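Local coordinates for protein transcription regulator (Haloarcula marismortui ATCC 43049, PDB 3CRJ) that probably binds a cis-regulatory region of DNA and regulates transcription, as a TetR-family repressor working through a predicted helix-turn-helix, at residues Tyr68-Glu71 / Arg72-Ser76; Pro104-Ser107 / Val108-Glu112; Val80-Asp84 / Pro85-Leu89; Arg161-Leu164 / Thr165-Asp168. All coordinates share one frame; numbering follows the deposited sequence.

Contact 1. Residues Tyr68-Glu71 / Arg72-Ser76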
loop_
_atom_site.group_PDB
_atom_site.type_symbol
_atom_site.label_atom_id
_atom_site.label_comp_id
_atom_site.label_asym_id
_atom_site.label_seq_id
_atom_site.Cartn_x
_atom_site.Cartn_y
_atom_site.Cartn_z
ATOM N N TYR A 68 -8.500 3.360 -18.315
ATOM C CA TYR A 68 -9.738 2.616 -18.408
ATOM C C TYR A 68 -10.360 2.366 -17.037
ATOM O O TYR A 68 -11.537 2.621 -16.860
ATOM C CB TYR A 68 -9.498 1.323 -19.186
ATOM C CG TYR A 68 -10.592 0.305 -19.133
ATOM C CD1 TYR A 68 -11.676 0.372 -20.000
ATOM C CD2 TYR A 68 -10.519 -0.769 -18.241
ATOM C CE1 TYR A 68 -12.685 -0.608 -19.964
ATOM C CE2 TYR A 68 -11.511 -1.738 -18.179
ATOM C CZ TYR A 68 -12.597 -1.663 -19.040
ATOM O OH TYR A 68 -13.582 -2.636 -18.985
ATOM N N LEU A 69 -9.586 1.889 -16.071
ATOM C CA LEU A 69 -10.153 1.622 -14.755
ATOM C C LEU A 69 -10.633 2.913 -14.090
ATOM O O LEU A 69 -11.636 2.910 -13.376
ATOM C CB LEU A 69 -9.168 0.893 -13.839
ATOM C CG LEU A 69 -8.635 -0.474 -14.266
ATOM C CD1 LEU A 69 -7.707 -1.081 -13.202
ATOM C CD2 LEU A 69 -9.760 -1.450 -14.604
ATOM N N LEU A 70 -9.937 4.021 -14.330
ATOM C CA LEU A 70 -10.364 5.285 -13.762
ATOM C C LEU A 70 -11.721 5.714 -14.336
ATOM O O LEU A 70 -12.564 6.208 -13.601
ATOM C CB LEU A 70 -9.294 6.377 -13.947
ATOM C CG LEU A 70 -9.557 7.749 -13.308
ATOM C CD1 LEU A 70 -9.728 7.579 -11.807
ATOM C CD2 LEU A 70 -8.464 8.781 -13.633
ATOM N N GLU A 71 -11.924 5.512 -15.636
ATOM C CA GLU A 71 -13.186 5.904 -16.297
ATOM C C GLU A 71 -14.352 5.086 -15.758
ATOM O O GLU A 71 -15.437 5.614 -15.495
ATOM C CB GLU A 71 -13.120 5.715 -17.819
ATOM C CG GLU A 71 -12.209 6.645 -18.577
ATOM C CD GLU A 71 -12.172 6.312 -20.069
ATOM O OE1 GLU A 71 -11.167 5.717 -20.530
ATOM O OE2 GLU A 71 -13.160 6.625 -20.793
ATOM N N ARG A 72 -14.119 3.782 -15.637
ATOM C CA ARG A 72 -15.072 2.860 -15.032
ATOM C C ARG A 72 -15.450 3.376 -13.633
ATOM O O ARG A 72 -16.630 3.397 -13.257
ATOM C CB ARG A 72 -14.467 1.450 -14.943
ATOM C CG ARG A 72 -14.918 0.412 -15.977
ATOM C CD ARG A 72 -15.215 -0.884 -15.177
ATOM N NE ARG A 72 -15.034 -2.156 -15.889
ATOM C CZ ARG A 72 -14.707 -3.303 -15.282
ATOM N NH1 ARG A 72 -14.515 -3.315 -13.963
ATOM N NH2 ARG A 72 -14.550 -4.431 -15.978
ATOM N N PHE A 73 -14.448 3.808 -12.875
ATOM C CA PHE A 73 -14.692 4.310 -11.526
ATOM C C PHE A 73 -15.472 5.629 -11.578
ATOM O O PHE A 73 -16.480 5.789 -10.880
ATOM C CB PHE A 73 -13.387 4.480 -10.756
ATOM C CG PHE A 73 -13.573 5.082 -9.403
ATOM C CD1 PHE A 73 -14.068 4.327 -8.356
ATOM C CD2 PHE A 73 -13.245 6.406 -9.166
ATOM C CE1 PHE A 73 -14.242 4.879 -7.093
ATOM C CE2 PHE A 73 -13.419 6.967 -7.903
ATOM C CZ PHE A 73 -13.923 6.198 -6.869
ATOM N N VAL A 74 -15.007 6.546 -12.431
ATOM C CA VAL A 74 -15.662 7.831 -12.665
ATOM C C VAL A 74 -17.143 7.660 -13.037
ATOM O O VAL A 74 -18.008 8.343 -12.483
ATOM C CB VAL A 74 -14.875 8.672 -13.719
ATOM C CG1 VAL A 74 -15.751 9.757 -14.383
ATOM C CG2 VAL A 74 -13.624 9.286 -13.089
ATOM N N ASP A 75 -17.419 6.728 -13.950
ATOM C CA ASP A 75 -18.784 6.377 -14.343
ATOM C C ASP A 75 -19.671 6.069 -13.154
ATOM O O ASP A 75 -20.738 6.671 -13.000
ATOM C CB ASP A 75 -18.779 5.161 -15.268
ATOM C CG ASP A 75 -18.634 5.530 -16.729
ATOM O OD1 ASP A 75 -18.580 6.747 -17.044
ATOM O OD2 ASP A 75 -18.571 4.591 -17.557
ATOM N N SER A 76 -19.221 5.140 -12.315
ATOM C CA SER A 76 -20.032 4.644 -11.200
ATOM C C SER A 76 -20.351 5.738 -10.187
ATOM O O SER A 76 -21.437 5.737 -9.608
ATOM C CB SER A 76 -19.342 3.471 -10.511
ATOM O OG SER A 76 -18.109 3.897 -9.940
#

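Contact 2. Residues Pro104-Ser107 / Val108-Glu112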
loop_
_atom_site.group_PDB
_atom_site.type_symbol
_atom_site.label_atom_id
_atom_site.label_comp_id
_atom_site.label_asym_id
_atom_site.label_seq_id
_atom_site.Cartn_x
_atom_site.Cartn_y
_atom_site.Cartn_z
ATOM N N PRO A 104 -10.286 -9.091 -6.015
ATOM C CA PRO A 104 -9.005 -9.416 -5.398
ATOM C C PRO A 104 -7.874 -9.854 -6.354
ATOM O O PRO A 104 -6.694 -9.670 -6.027
ATOM C CB PRO A 104 -9.361 -10.564 -4.442
ATOM C CG PRO A 104 -10.812 -10.386 -4.168
ATOM C CD PRO A 104 -11.401 -9.846 -5.416
ATOM N N ASP A 105 -8.207 -10.444 -7.500
ATOM C CA ASP A 105 -7.156 -10.947 -8.415
ATOM C C ASP A 105 -6.574 -9.819 -9.271
ATOM O O ASP A 105 -5.345 -9.772 -9.519
ATOM C CB ASP A 105 -7.640 -12.134 -9.260
ATOM C CG ASP A 105 -7.403 -13.485 -8.568
ATOM O OD1 ASP A 105 -6.500 -13.573 -7.694
ATOM O OD2 ASP A 105 -8.116 -14.464 -8.909
ATOM N N LEU A 106 -7.440 -8.892 -9.679
ATOM C CA LEU A 106 -6.943 -7.625 -10.176
ATOM C C LEU A 106 -6.062 -6.896 -9.142
ATOM O O LEU A 106 -5.085 -6.239 -9.477
ATOM C CB LEU A 106 -8.088 -6.738 -10.615
ATOM C CG LEU A 106 -7.593 -5.815 -11.714
ATOM C CD1 LEU A 106 -6.965 -6.635 -12.823
ATOM C CD2 LEU A 106 -8.720 -4.976 -12.243
ATOM N N SER A 107 -6.396 -7.047 -7.877
ATOM C CA SER A 107 -5.672 -6.358 -6.821
ATOM C C SER A 107 -4.172 -6.668 -6.704
ATOM O O SER A 107 -3.378 -5.734 -6.536
ATOM C CB SER A 107 -6.407 -6.503 -5.503
ATOM O OG SER A 107 -7.563 -5.679 -5.580
ATOM N N VAL A 108 -3.792 -7.946 -6.817
ATOM C CA VAL A 108 -2.381 -8.355 -6.880
ATOM C C VAL A 108 -1.663 -7.612 -8.014
ATOM O O VAL A 108 -0.635 -6.975 -7.793
ATOM C CB VAL A 108 -2.250 -9.876 -7.115
ATOM C CG1 VAL A 108 -0.823 -10.278 -7.492
ATOM C CG2 VAL A 108 -2.784 -10.670 -5.910
ATOM N N ALA A 109 -2.238 -7.663 -9.211
ATOM C CA ALA A 109 -1.674 -6.978 -10.375
ATOM C C ALA A 109 -1.437 -5.494 -10.144
ATOM O O ALA A 109 -0.367 -4.984 -10.479
ATOM C CB ALA A 109 -2.546 -7.175 -11.585
ATOM N N LEU A 110 -2.425 -4.818 -9.554
ATOM C CA LEU A 110 -2.335 -3.374 -9.305
ATOM C C LEU A 110 -1.269 -2.957 -8.267
ATOM O O LEU A 110 -0.667 -1.896 -8.396
ATOM C CB LEU A 110 -3.708 -2.792 -8.947
ATOM C CG LEU A 110 -4.854 -2.811 -9.982
ATOM C CD1 LEU A 110 -6.125 -2.386 -9.275
ATOM C CD2 LEU A 110 -4.607 -1.887 -11.118
ATOM N N LEU A 111 -1.029 -3.785 -7.256
ATOM C CA LEU A 111 0.040 -3.522 -6.295
ATOM C C LEU A 111 1.403 -3.709 -6.964
ATOM O O LEU A 111 2.332 -2.945 -6.715
ATOM C CB LEU A 111 -0.056 -4.470 -5.100
ATOM C CG LEU A 111 0.313 -4.075 -3.654
ATOM C CD1 LEU A 111 0.951 -5.269 -2.933
ATOM C CD2 LEU A 111 1.173 -2.822 -3.475
ATOM N N GLU A 112 1.512 -4.718 -7.822
ATOM C CA GLU A 112 2.746 -4.943 -8.558
ATOM C C GLU A 112 3.029 -3.697 -9.369
ATOM O O GLU A 112 4.149 -3.185 -9.370
ATOM C CB GLU A 112 2.648 -6.142 -9.505
ATOM C CG GLU A 112 2.486 -7.498 -8.860
ATOM C CD GLU A 112 2.374 -8.610 -9.901
ATOM O OE1 GLU A 112 1.262 -9.168 -10.058
ATOM O OE2 GLU A 112 3.387 -8.922 -10.582
#

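Contact 3. Residues Val80-Asp84 / Pro85-Leu89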
loop_
_atom_site.group_PDB
_atom_site.type_symbol
_atom_site.label_atom_id
_atom_site.label_comp_id
_atom_site.label_asym_id
_atom_site.label_seq_id
_atom_site.Cartn_x
_atom_site.Cartn_y
_atom_site.Cartn_z
ATOM N N VAL A 80 -23.966 8.189 -8.548
ATOM C CA VAL A 80 -24.437 8.769 -7.287
ATOM C C VAL A 80 -24.727 10.285 -7.411
ATOM O O VAL A 80 -23.820 11.123 -7.394
ATOM C CB VAL A 80 -23.524 8.378 -6.070
ATOM C CG1 VAL A 80 -22.060 8.481 -6.419
ATOM C CG2 VAL A 80 -23.879 9.195 -4.820
ATOM N N GLU A 81 -26.000 10.626 -7.562
ATOM C CA GLU A 81 -26.383 12.036 -7.606
ATOM C C GLU A 81 -26.785 12.616 -6.238
ATOM O O GLU A 81 -27.209 13.768 -6.152
ATOM C CB GLU A 81 -27.476 12.287 -8.666
ATOM C CG GLU A 81 -26.930 12.857 -9.982
ATOM C CD GLU A 81 -28.012 13.232 -10.999
ATOM O OE1 GLU A 81 -27.797 12.951 -12.204
ATOM O OE2 GLU A 81 -29.060 13.810 -10.602
ATOM N N THR A 82 -26.650 11.843 -5.167
ATOM C CA THR A 82 -27.022 12.384 -3.875
ATOM C C THR A 82 -26.071 13.528 -3.490
ATOM O O THR A 82 -24.839 13.412 -3.594
ATOM C CB THR A 82 -27.138 11.313 -2.758
ATOM O OG1 THR A 82 -27.906 11.847 -1.674
ATOM C CG2 THR A 82 -25.800 10.942 -2.222
ATOM N N THR A 83 -26.672 14.643 -3.086
ATOM C CA THR A 83 -25.931 15.833 -2.695
ATOM C C THR A 83 -25.916 16.024 -1.178
ATOM O O THR A 83 -25.255 16.923 -0.687
ATOM C CB THR A 83 -26.462 17.113 -3.412
ATOM O OG1 THR A 83 -26.447 18.210 -2.491
ATOM C CG2 THR A 83 -27.908 16.931 -3.909
ATOM N N ASP A 84 -26.651 15.186 -0.446
ATOM C CA ASP A 84 -26.591 15.153 1.023
ATOM C C ASP A 84 -25.195 14.750 1.519
ATOM O O ASP A 84 -24.755 13.613 1.300
ATOM C CB ASP A 84 -27.635 14.191 1.593
ATOM C CG ASP A 84 -27.536 14.056 3.109
ATOM O OD1 ASP A 84 -26.588 13.419 3.648
ATOM O OD2 ASP A 84 -28.430 14.596 3.774
ATOM N N PRO A 85 -24.507 15.681 2.194
ATOM C CA PRO A 85 -23.130 15.490 2.584
ATOM C C PRO A 85 -22.873 14.213 3.383
ATOM O O PRO A 85 -21.913 13.505 3.072
ATOM C CB PRO A 85 -22.808 16.745 3.407
ATOM C CG PRO A 85 -24.097 17.341 3.747
ATOM C CD PRO A 85 -25.004 16.999 2.612
ATOM N N GLU A 86 -23.707 13.901 4.375
ATOM C CA GLU A 86 -23.495 12.688 5.158
ATOM C C GLU A 86 -23.674 11.474 4.247
ATOM O O GLU A 86 -22.791 10.592 4.187
ATOM C CB GLU A 86 -24.436 12.594 6.366
ATOM C CG GLU A 86 -25.239 13.889 6.664
ATOM C CD GLU A 86 -25.857 13.901 8.069
ATOM O OE1 GLU A 86 -25.176 13.370 8.995
ATOM O OE2 GLU A 86 -27.004 14.429 8.233
ATOM N N ALA A 87 -24.798 11.428 3.520
ATOM C CA ALA A 87 -25.100 10.257 2.678
ATOM C C ALA A 87 -24.096 10.064 1.543
ATOM O O ALA A 87 -23.846 8.940 1.103
ATOM C CB ALA A 87 -26.502 10.315 2.144
ATOM N N ARG A 88 -23.510 11.164 1.087
ATOM C CA ARG A 88 -22.647 11.120 -0.072
ATOM C C ARG A 88 -21.252 10.661 0.300
ATOM O O ARG A 88 -20.610 9.909 -0.458
ATOM C CB ARG A 88 -22.594 12.485 -0.750
ATOM C CG ARG A 88 -22.183 12.398 -2.210
ATOM C CD ARG A 88 -21.729 13.735 -2.809
ATOM N NE ARG A 88 -21.016 13.497 -4.063
ATOM C CZ ARG A 88 -21.602 13.203 -5.218
ATOM N NH1 ARG A 88 -22.935 13.132 -5.308
ATOM N NH2 ARG A 88 -20.844 12.989 -6.290
ATOM N N LEU A 89 -20.777 11.119 1.454
ATOM C CA LEU A 89 -19.495 10.677 1.940
ATOM C C LEU A 89 -19.580 9.173 2.017
ATOM O O LEU A 89 -18.806 8.448 1.353
ATOM C CB LEU A 89 -19.156 11.275 3.306
ATOM C CG LEU A 89 -17.703 11.076 3.772
ATOM C CD1 LEU A 89 -16.629 11.349 2.675
ATOM C CD2 LEU A 89 -17.405 11.888 4.983
#

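Contact 4. Residues Arg161-Leu164 / Thr165-Asp168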
loop_
_atom_site.group_PDB
_atom_site.type_symbol
_atom_site.label_atom_id
_atom_site.label_comp_id
_atom_site.label_asym_id
_atom_site.label_seq_id
_atom_site.Cartn_x
_atom_site.Cartn_y
_atom_site.Cartn_z
ATOM N N ARG A 161 -6.891 13.752 3.017
ATOM C CA ARG A 161 -5.619 13.057 2.950
ATOM C C ARG A 161 -5.613 11.863 3.906
ATOM O O ARG A 161 -5.134 10.780 3.559
ATOM C CB ARG A 161 -4.470 14.019 3.254
ATOM C CG ARG A 161 -3.220 13.330 3.789
ATOM C CD ARG A 161 -2.677 12.249 2.834
ATOM N NE ARG A 161 -2.172 12.855 1.603
ATOM C CZ ARG A 161 -0.971 13.419 1.483
ATOM N NH1 ARG A 161 -0.125 13.441 2.516
ATOM N NH2 ARG A 161 -0.613 13.954 0.327
ATOM N N SER A 162 -6.160 12.069 5.103
ATOM C CA SER A 162 -6.352 11.005 6.061
ATOM C C SER A 162 -7.198 9.837 5.522
ATOM O O SER A 162 -6.800 8.662 5.632
ATOM C CB SER A 162 -6.968 11.562 7.329
ATOM O OG SER A 162 -5.986 12.122 8.193
ATOM N N LEU A 163 -8.346 10.136 4.926
ATOM C CA LEU A 163 -9.133 9.064 4.330
ATOM C C LEU A 163 -8.384 8.400 3.181
ATOM O O LEU A 163 -8.602 7.206 2.881
ATOM C CB LEU A 163 -10.496 9.541 3.866
ATOM C CG LEU A 163 -11.450 9.967 4.968
ATOM C CD1 LEU A 163 -12.609 10.733 4.373
ATOM C CD2 LEU A 163 -11.953 8.745 5.694
ATOM N N LEU A 164 -7.494 9.150 2.540
ATOM C CA LEU A 164 -6.747 8.591 1.407
ATOM C C LEU A 164 -5.788 7.537 1.905
ATOM O O LEU A 164 -5.566 6.526 1.226
ATOM C CB LEU A 164 -5.963 9.675 0.662
ATOM C CG LEU A 164 -6.497 10.252 -0.650
ATOM C CD1 LEU A 164 -8.018 10.086 -0.800
ATOM C CD2 LEU A 164 -6.077 11.737 -0.770
ATOM N N THR A 165 -5.217 7.794 3.082
ATOM C CA THR A 165 -4.249 6.893 3.658
ATOM C C THR A 165 -4.919 5.592 4.068
ATOM O O THR A 165 -4.464 4.505 3.695
ATOM C CB THR A 165 -3.499 7.529 4.829
ATOM O OG1 THR A 165 -2.867 8.737 4.380
ATOM C CG2 THR A 165 -2.446 6.558 5.349
ATOM N N ILE A 166 -6.017 5.715 4.803
ATOM C CA ILE A 166 -6.853 4.566 5.165
ATOM C C ILE A 166 -7.137 3.769 3.896
ATOM O O ILE A 166 -6.816 2.591 3.847
ATOM C CB ILE A 166 -8.142 5.002 5.947
ATOM C CG1 ILE A 166 -7.742 5.598 7.292
ATOM C CG2 ILE A 166 -9.133 3.852 6.126
ATOM C CD1 ILE A 166 -8.763 6.538 7.869
ATOM N N ILE A 167 -7.665 4.406 2.853
ATOM C CA ILE A 167 -7.952 3.683 1.611
ATOM C C ILE A 167 -6.730 2.905 1.105
ATOM O O ILE A 167 -6.803 1.686 0.875
ATOM C CB ILE A 167 -8.410 4.596 0.481
ATOM C CG1 ILE A 167 -9.569 5.493 0.921
ATOM C CG2 ILE A 167 -8.775 3.754 -0.788
ATOM C CD1 ILE A 167 -10.711 4.726 1.409
ATOM N N ASP A 168 -5.607 3.592 0.936
ATOM C CA ASP A 168 -4.427 2.910 0.437
ATOM C C ASP A 168 -3.885 1.874 1.407
ATOM O O ASP A 168 -3.275 0.910 0.967
ATOM C CB ASP A 168 -3.345 3.880 -0.038
ATOM C CG ASP A 168 -3.702 4.521 -1.386
ATOM O OD1 ASP A 168 -4.253 3.820 -2.280
ATOM O OD2 ASP A 168 -3.454 5.736 -1.556
#

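Contact 1. Residues Tyr68-Glu71 / Arg72-Ser76
Val74 N donates to Leu70 O over 2.7 Å, and Asp75 N reaches Glu71 O equally closely one position on; with the bonds from Arg72 N to Tyr68 O and from Phe73 N to Leu69 O, all four carbonyls of residues 68-71 are taken up by the following turn. Val74 leans back on its own acceptor: CG2, set beside its backbone N and anti to the carbonyl carbon, comes within 3.3 Å of Leu70 O and within 4.4 Å of Leu70 CG. Tyr68 and Arg72 meet one turn apart on another side of the helix. The phenol stands with CG anti to the backbone N (chi1 168°), while the arginine chain bends at chi2 and brings its guanidinium to the hydroxyl, the two flat groups inclined at 63°. Arg72 NE makes a weak, bent hydrogen bond to Tyr68 OH at 3.5 Å, a bond that adds little to hold the guanidinium in place. Further along, Ser76 OG turns back to Phe73 O at 2.7 Å. Tyr68 also packs on Glu17, Met20 and Gln21 of helix 12-30, whereas Phe73 and Val74 face Tyr133 of helix 121-148. The i to i+4 pairs are those of any alpha helix; a helix whose sides touch both helix 12-30 of the DNA-binding domain and helices of the C-terminal bundle is the connecting helix of the TetR fold.

Contact 2. Residues Pro104-Ser107 / Val108-Glu112
The carbonyl of Leu106 has Leu110 CG off one face and Ala109 CB off the other, 3.5 and 3.4 Å from Leu106 O. The same oxygen accepts from Leu110 N at 3.0 Å. Leu110 comes over this oxygen because its CG stands beside the backbone N, anti to the carbonyl carbon (chi1 -64°). Its branch then meets the branch of the leucine one turn earlier, Leu106 CG to Leu110 CG at 4.4 Å. The next carbonyl along, Ser107 O, takes Leu111 N at 3.1 Å. At the start of the helix the bonding is slacker: Val108 N reaches Pro104 O in a weak bond of 3.5 Å, and Val108 CG2 lies 4.0 Å from that oxygen. Leu106 and Leu110 both rest on Leu69 of helix 58-78, while Leu106 and Ala109 also cover Leu27 of helix 12-30. Glu112 sends its carboxylate to the amides of Tyr32 and Ala33 and to the hydroxyl of Tyr119 of the second subunit. Leu106 and Leu110, one turn apart, thus face helix 58-78 together, and Leu106 with Ala109 packs on helix 12-30: one apolar side of a helix wedged between two others, as in amphipathic helix packing, here within a TetR-family protein.

Contact 3. Residues Val80-Asp84 / Pro85-Leu89
Thr82 overlaps the base of Arg88, its CG2 methyl resting 3.8 Å from Arg88 CA and close to Arg88 CB as the two side chains run past each other in opposite directions. From there the arginine goes out extended, CG anti to the backbone N (chi1 -158°), and passes along the carbonyl of Thr82 before its head turns in. Arg88 NH1 then grips two loop carbonyls. The bond to Thr82 O is 2.6 Å and lies in the guanidinium plane; that to Val80 O is 3.0 Å, more bent, and reaches the carbonyl from above its plane. One nitrogen thus ties together two carbonyls of the loop, two residues apart. At the other end of the loop Asp84 is the N-cap of the helix: its OD1 accepts from Ala87 N at 2.7 Å, an almost straight bond made on the anti side of the carboxylate. The helix N-terminus would probably stabilise the negative charge of the Asp84 carboxylate. The following Pro85 brings no amide hydrogen to the first turn, and Asp84 O takes Arg88 N at 2.8 Å. The loop joins helix 58-78 to helix 85-97. Val80 and Thr82 pack on Leu91 of helix 85-97, while Pro85 meets His144, Arg88 meets Val141 and Leu89 meets Leu138, all on helix 121-148.

Contact 4. Residues Arg161-Leu164 / Thr165-Asp168
Thr165 meets Arg161 O twice, with its backbone N at 3.0 Å and its OG1 at 3.2 Å, the two donors approaching from opposite faces of the carbonyl plane. The hydroxyl gets there because it stands beside its own backbone N (chi1 -57°), and it also passes 3.8 Å from Arg161 CD, where the arginine chain bends round. Ile166 N continues the helix to Ser162 O at 3.2 Å, and Asp168 N to Leu164 O at 2.9 Å. On the apolar side Leu163 CD2 meets Ile166 CD1 at 4.4 Å. Helices 156-176 and 181-198 pack against their copies in the second subunit, the four-helix dimer interface characteristic of the TetR family, and Ile166 lies there against Ile166 of the other chain. Within the chain, Leu164 faces Val134 and Leu138 of helix 121-148, and Ile166 faces Ala186 and Tyr193 of helix 181-198. The polar ends are held farther out: Arg161 forms a salt bridge with Glu182 of the second subunit, Ser162 bonds Thr189 of that subunit, and Asp168 is bridged by Arg171 of its own chain and Arg173 of the other.

In the fold
Contacts 1 and 3 lie at the surface, contact 2 is partly buried and contact 4 is buried. Three of the four, contacts 1, 3 and 4, border helix 121-148; Phe73 and Leu164 both touch Val134, and Leu89 and Leu164 both touch Leu138. Contacts 1 and 2 meet directly, Leu69 CD1 lying 3.8 Å from Leu110 CD2, and both reach helix 12-30. Contact 3 sits across the chain's centre from contact 2, their centres about 29 Å apart. Chemistry follows place: an arginine grips loop carbonyls at contact 3, whereas contacts 2 and 4 both touch the second subunit. Contact 2 adds a carboxylate-to-tyrosine hydrogen bond across the dimer to its aliphatic packing, and contact 4 adds salt bridges.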